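Long-range contact in peptide ABC transporter, peptide-binding protein (Thermus thermophilus, PDB 2D5W), which binds oligopeptides and probably delivers them to an ABC transporter for import into the cell: residues L332-R337 and K375-L380. Residues are numbered along the deposited sequence; the frame is centred on the assembly and turned at random.
Sequences LHALNR and KKAEAL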
ATOM      1  N   LEU A 332     -12.617   1.195 -21.083  1.00  9.43           N
ATOM      2  CA  LEU A 332     -11.450   2.071 -21.124  1.00  9.49           C
ATOM      3  C   LEU A 332     -11.514   3.057 -22.290  1.00  9.84           C
ATOM      4  O   LEU A 332     -11.113   4.215 -22.148  1.00 10.10           O
ATOM      5  CB  LEU A 332     -10.153   1.253 -21.177  1.00  9.84           C
ATOM      6  CG  LEU A 332      -8.867   2.055 -20.916  1.00  9.09           C
ATOM      7  CD1 LEU A 332      -8.989   2.830 -19.606  1.00 10.84           C
ATOM      8  CD2 LEU A 332      -7.667   1.117 -20.875  1.00 10.36           C
ATOM      9  N   HIS A 333     -12.011   2.604 -23.441  1.00 10.07           N
ATOM     10  CA  HIS A 333     -12.142   3.485 -24.604  1.00 10.55           C
ATOM     11  C   HIS A 333     -13.150   4.600 -24.316  1.00 10.39           C
ATOM     12  O   HIS A 333     -13.141   5.641 -24.978  1.00 11.53           O
ATOM     13  CB  HIS A 333     -12.616   2.709 -25.842  1.00 11.35           C
ATOM     14  CG  HIS A 333     -11.519   2.025 -26.599  1.00 11.41           C
ATOM     15  ND1 HIS A 333     -10.411   2.691 -27.076  1.00 12.40           N
ATOM     16  CD2 HIS A 333     -11.392   0.741 -27.013  1.00 11.82           C
ATOM     17  CE1 HIS A 333      -9.649   1.847 -27.753  1.00 12.28           C
ATOM     18  NE2 HIS A 333     -10.224   0.658 -27.729  1.00 12.89           N
ATOM     19  N   ALA A 334     -14.022   4.376 -23.335  1.00  9.48           N
ATOM     20  CA  ALA A 334     -15.033   5.364 -22.970  1.00 10.38           C
ATOM     21  C   ALA A 334     -14.577   6.302 -21.854  1.00 10.75           C
ATOM     22  O   ALA A 334     -15.304   7.218 -21.480  1.00 11.78           O
ATOM     23  CB  ALA A 334     -16.323   4.664 -22.569  1.00 10.92           C
ATOM     24  N   LEU A 335     -13.385   6.062 -21.311  1.00 10.37           N
ATOM     25  CA  LEU A 335     -12.845   6.914 -20.255  1.00  9.99           C
ATOM     26  C   LEU A 335     -11.892   7.911 -20.905  1.00 10.04           C
ATOM     27  O   LEU A 335     -10.847   7.530 -21.432  1.00 10.74           O
ATOM     28  CB  LEU A 335     -12.093   6.077 -19.213  1.00 10.18           C
ATOM     29  CG  LEU A 335     -12.878   4.943 -18.544  1.00  9.80           C
ATOM     30  CD1 LEU A 335     -12.057   4.371 -17.397  1.00 11.01           C
ATOM     31  CD2 LEU A 335     -14.214   5.456 -18.024  1.00 10.59           C
ATOM     32  N   ASN A 336     -12.254   9.190 -20.884  1.00  9.71           N
ATOM     33  CA  ASN A 336     -11.407  10.204 -21.493  1.00 10.36           C
ATOM     34  C   ASN A 336     -10.295  10.578 -20.526  1.00  9.67           C
ATOM     35  O   ASN A 336     -10.285  11.664 -19.944  1.00 10.42           O
ATOM     36  CB  ASN A 336     -12.229  11.439 -21.858  1.00 11.53           C
ATOM     37  CG  ASN A 336     -11.442  12.424 -22.687  1.00 11.64           C
ATOM     38  OD1 ASN A 336     -10.275  12.189 -23.007  1.00 12.03           O
ATOM     39  ND2 ASN A 336     -12.075  13.534 -23.045  1.00 13.68           N
ATOM     40  N   ARG A 337      -9.350   9.658 -20.369  1.00  9.66           N
ATOM     41  CA  ARG A 337      -8.234   9.845 -19.455  1.00 10.14           C
ATOM     42  C   ARG A 337      -7.323  11.005 -19.831  1.00 10.16           C
ATOM     43  O   ARG A 337      -6.909  11.778 -18.965  1.00 10.40           O
ATOM     44  CB  ARG A 337      -7.430   8.545 -19.354  1.00  9.96           C
ATOM     45  CG  ARG A 337      -8.242   7.378 -18.802  1.00  9.91           C
ATOM     46  CD  ARG A 337      -7.441   6.093 -18.825  1.00 10.12           C
ATOM     47  NE  ARG A 337      -7.135   5.684 -20.192  1.00  9.58           N
ATOM     48  CZ  ARG A 337      -6.134   4.878 -20.527  1.00  9.46           C
ATOM     49  NH1 ARG A 337      -5.932   4.565 -21.798  1.00 10.02           N
ATOM     50  NH2 ARG A 337      -5.326   4.389 -19.596  1.00  9.68           N
ATOM     51  N   LYS A 375     -16.906   5.455 -30.223  1.00 14.71           N
ATOM     52  CA  LYS A 375     -17.335   4.599 -31.323  1.00 15.85           C
ATOM     53  C   LYS A 375     -16.781   3.190 -31.146  1.00 15.08           C
ATOM     54  O   LYS A 375     -17.492   2.204 -31.348  1.00 14.83           O
ATOM     55  CB  LYS A 375     -16.872   5.172 -32.665  1.00 18.15           C
ATOM     56  CG  LYS A 375     -17.560   6.470 -33.052  1.00 23.67           C
ATOM     57  CD  LYS A 375     -17.072   6.978 -34.403  1.00 26.96           C
ATOM     58  CE  LYS A 375     -17.358   5.979 -35.516  1.00 29.34           C
ATOM     59  NZ  LYS A 375     -18.815   5.704 -35.661  1.00 31.44           N
ATOM     60  N   LYS A 376     -15.509   3.094 -30.768  1.00 14.74           N
ATOM     61  CA  LYS A 376     -14.891   1.790 -30.558  1.00 14.85           C
ATOM     62  C   LYS A 376     -15.556   1.073 -29.389  1.00 14.16           C
ATOM     63  O   LYS A 376     -15.786  -0.133 -29.440  1.00 13.68           O
ATOM     64  CB  LYS A 376     -13.389   1.933 -30.297  1.00 15.53           C
ATOM     65  CG  LYS A 376     -12.573   2.238 -31.541  1.00 17.56           C
ATOM     66  CD  LYS A 376     -11.080   2.159 -31.258  1.00 18.28           C
ATOM     67  CE  LYS A 376     -10.270   2.355 -32.529  1.00 19.61           C
ATOM     68  NZ  LYS A 376      -8.808   2.236 -32.276  1.00 20.66           N
ATOM     69  N   ALA A 377     -15.870   1.821 -28.335  1.00 13.54           N
ATOM     70  CA  ALA A 377     -16.521   1.240 -27.166  1.00 12.73           C
ATOM     71  C   ALA A 377     -17.882   0.673 -27.562  1.00 12.41           C
ATOM     72  O   ALA A 377     -18.228  -0.448 -27.197  1.00 13.21           O
ATOM     73  CB  ALA A 377     -16.686   2.294 -26.073  1.00 12.88           C
ATOM     74  N   GLU A 378     -18.644   1.457 -28.318  1.00 13.10           N
ATOM     75  CA  GLU A 378     -19.970   1.048 -28.770  1.00 14.24           C
ATOM     76  C   GLU A 378     -19.926  -0.231 -29.608  1.00 13.35           C
ATOM     77  O   GLU A 378     -20.762  -1.123 -29.439  1.00 13.80           O
ATOM     78  CB  GLU A 378     -20.611   2.177 -29.581  1.00 16.79           C
ATOM     79  CG  GLU A 378     -21.993   1.857 -30.132  1.00 23.50           C
ATOM     80  CD  GLU A 378     -22.595   3.021 -30.900  1.00 27.06           C
ATOM     81  OE1 GLU A 378     -23.729   2.881 -31.404  1.00 30.37           O
ATOM     82  OE2 GLU A 378     -21.934   4.077 -30.998  1.00 30.37           O
ATOM     83  N   ALA A 379     -18.951  -0.314 -30.508  1.00 13.50           N
ATOM     84  CA  ALA A 379     -18.805  -1.483 -31.370  1.00 13.23           C
ATOM     85  C   ALA A 379     -18.503  -2.746 -30.564  1.00 13.85           C
ATOM     86  O   ALA A 379     -19.071  -3.806 -30.821  1.00 13.61           O
ATOM     87  CB  ALA A 379     -17.702  -1.241 -32.393  1.00 14.46           C
ATOM     88  N   LEU A 380     -17.605  -2.629 -29.588  1.00 13.39           N
ATOM     89  CA  LEU A 380     -17.243  -3.767 -28.749  1.00 13.11           C
ATOM     90  C   LEU A 380     -18.441  -4.278 -27.960  1.00 12.67           C
ATOM     91  O   LEU A 380     -18.679  -5.482 -27.886  1.00 12.95           O
ATOM     92  CB  LEU A 380     -16.122  -3.375 -27.783  1.00 13.44           C
ATOM     93  CG  LEU A 380     -14.726  -3.283 -28.400  1.00 13.71           C
ATOM     94  CD1 LEU A 380     -13.802  -2.490 -27.488  1.00 14.43           C
ATOM     95  CD2 LEU A 380     -14.185  -4.684 -28.643  1.00 16.14           C
TER
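The imidazole of His333 lies against the aliphatic chain of Lys376, with Lys376 CD over one ring face in a CH-pi contact. Lys376 CD sits 4.1 Å from the His333 ring centroid, 24° off the normal. Offset toward the rim, Lys376 CD comes within 3.8 Å of His333 CE1. Nearer the backbone, Lys376 CB approaches His333 CD2 at 4.0 Å, which spreads the contact along the ring. The lysine chain runs extended beyond CG and crosses the imidazole obliquely. Leu380 comes from another direction: Leu380 CD1 sits 4.1 Å from His333 CD2, at the ring edge and near its plane. At the base of the histidine, Ala377 CB packs 4.1 Å from His333 CB and 4.2 Å from Ala334 CB. The closest pair of CA atoms is here, His333 CA to Ala377 CA at 5.5 Å.

Polar anchors fix both partners of the CH-pi pair at Glu371, just before helix 374-383: its backbone O is hydrogen-bonded to His333 ND1 and its carboxylate forms a salt bridge with Lys376 NZ, while Tyr370 adds an edge-to-face ring contact with His333. An alanine at His333 would probably leave the Glu371 carbonyl without this partner and open a gap beside Lys376 and Leu380.

The contact joins the last part of helix 325-333 and the residues after it to one side of helix 374-383, far from the centre of this solute-binding protein. Leu380 also packs on Arg326, Gln329 and Ala330 of helix 325-333, Ala334 touches Leu429 of helix 416-431, and Leu332 and Leu335, flanking His333 and Ala334, pack on strand 544-557, leaving 332-337 between helix 374-383, helix 416-431 and that strand.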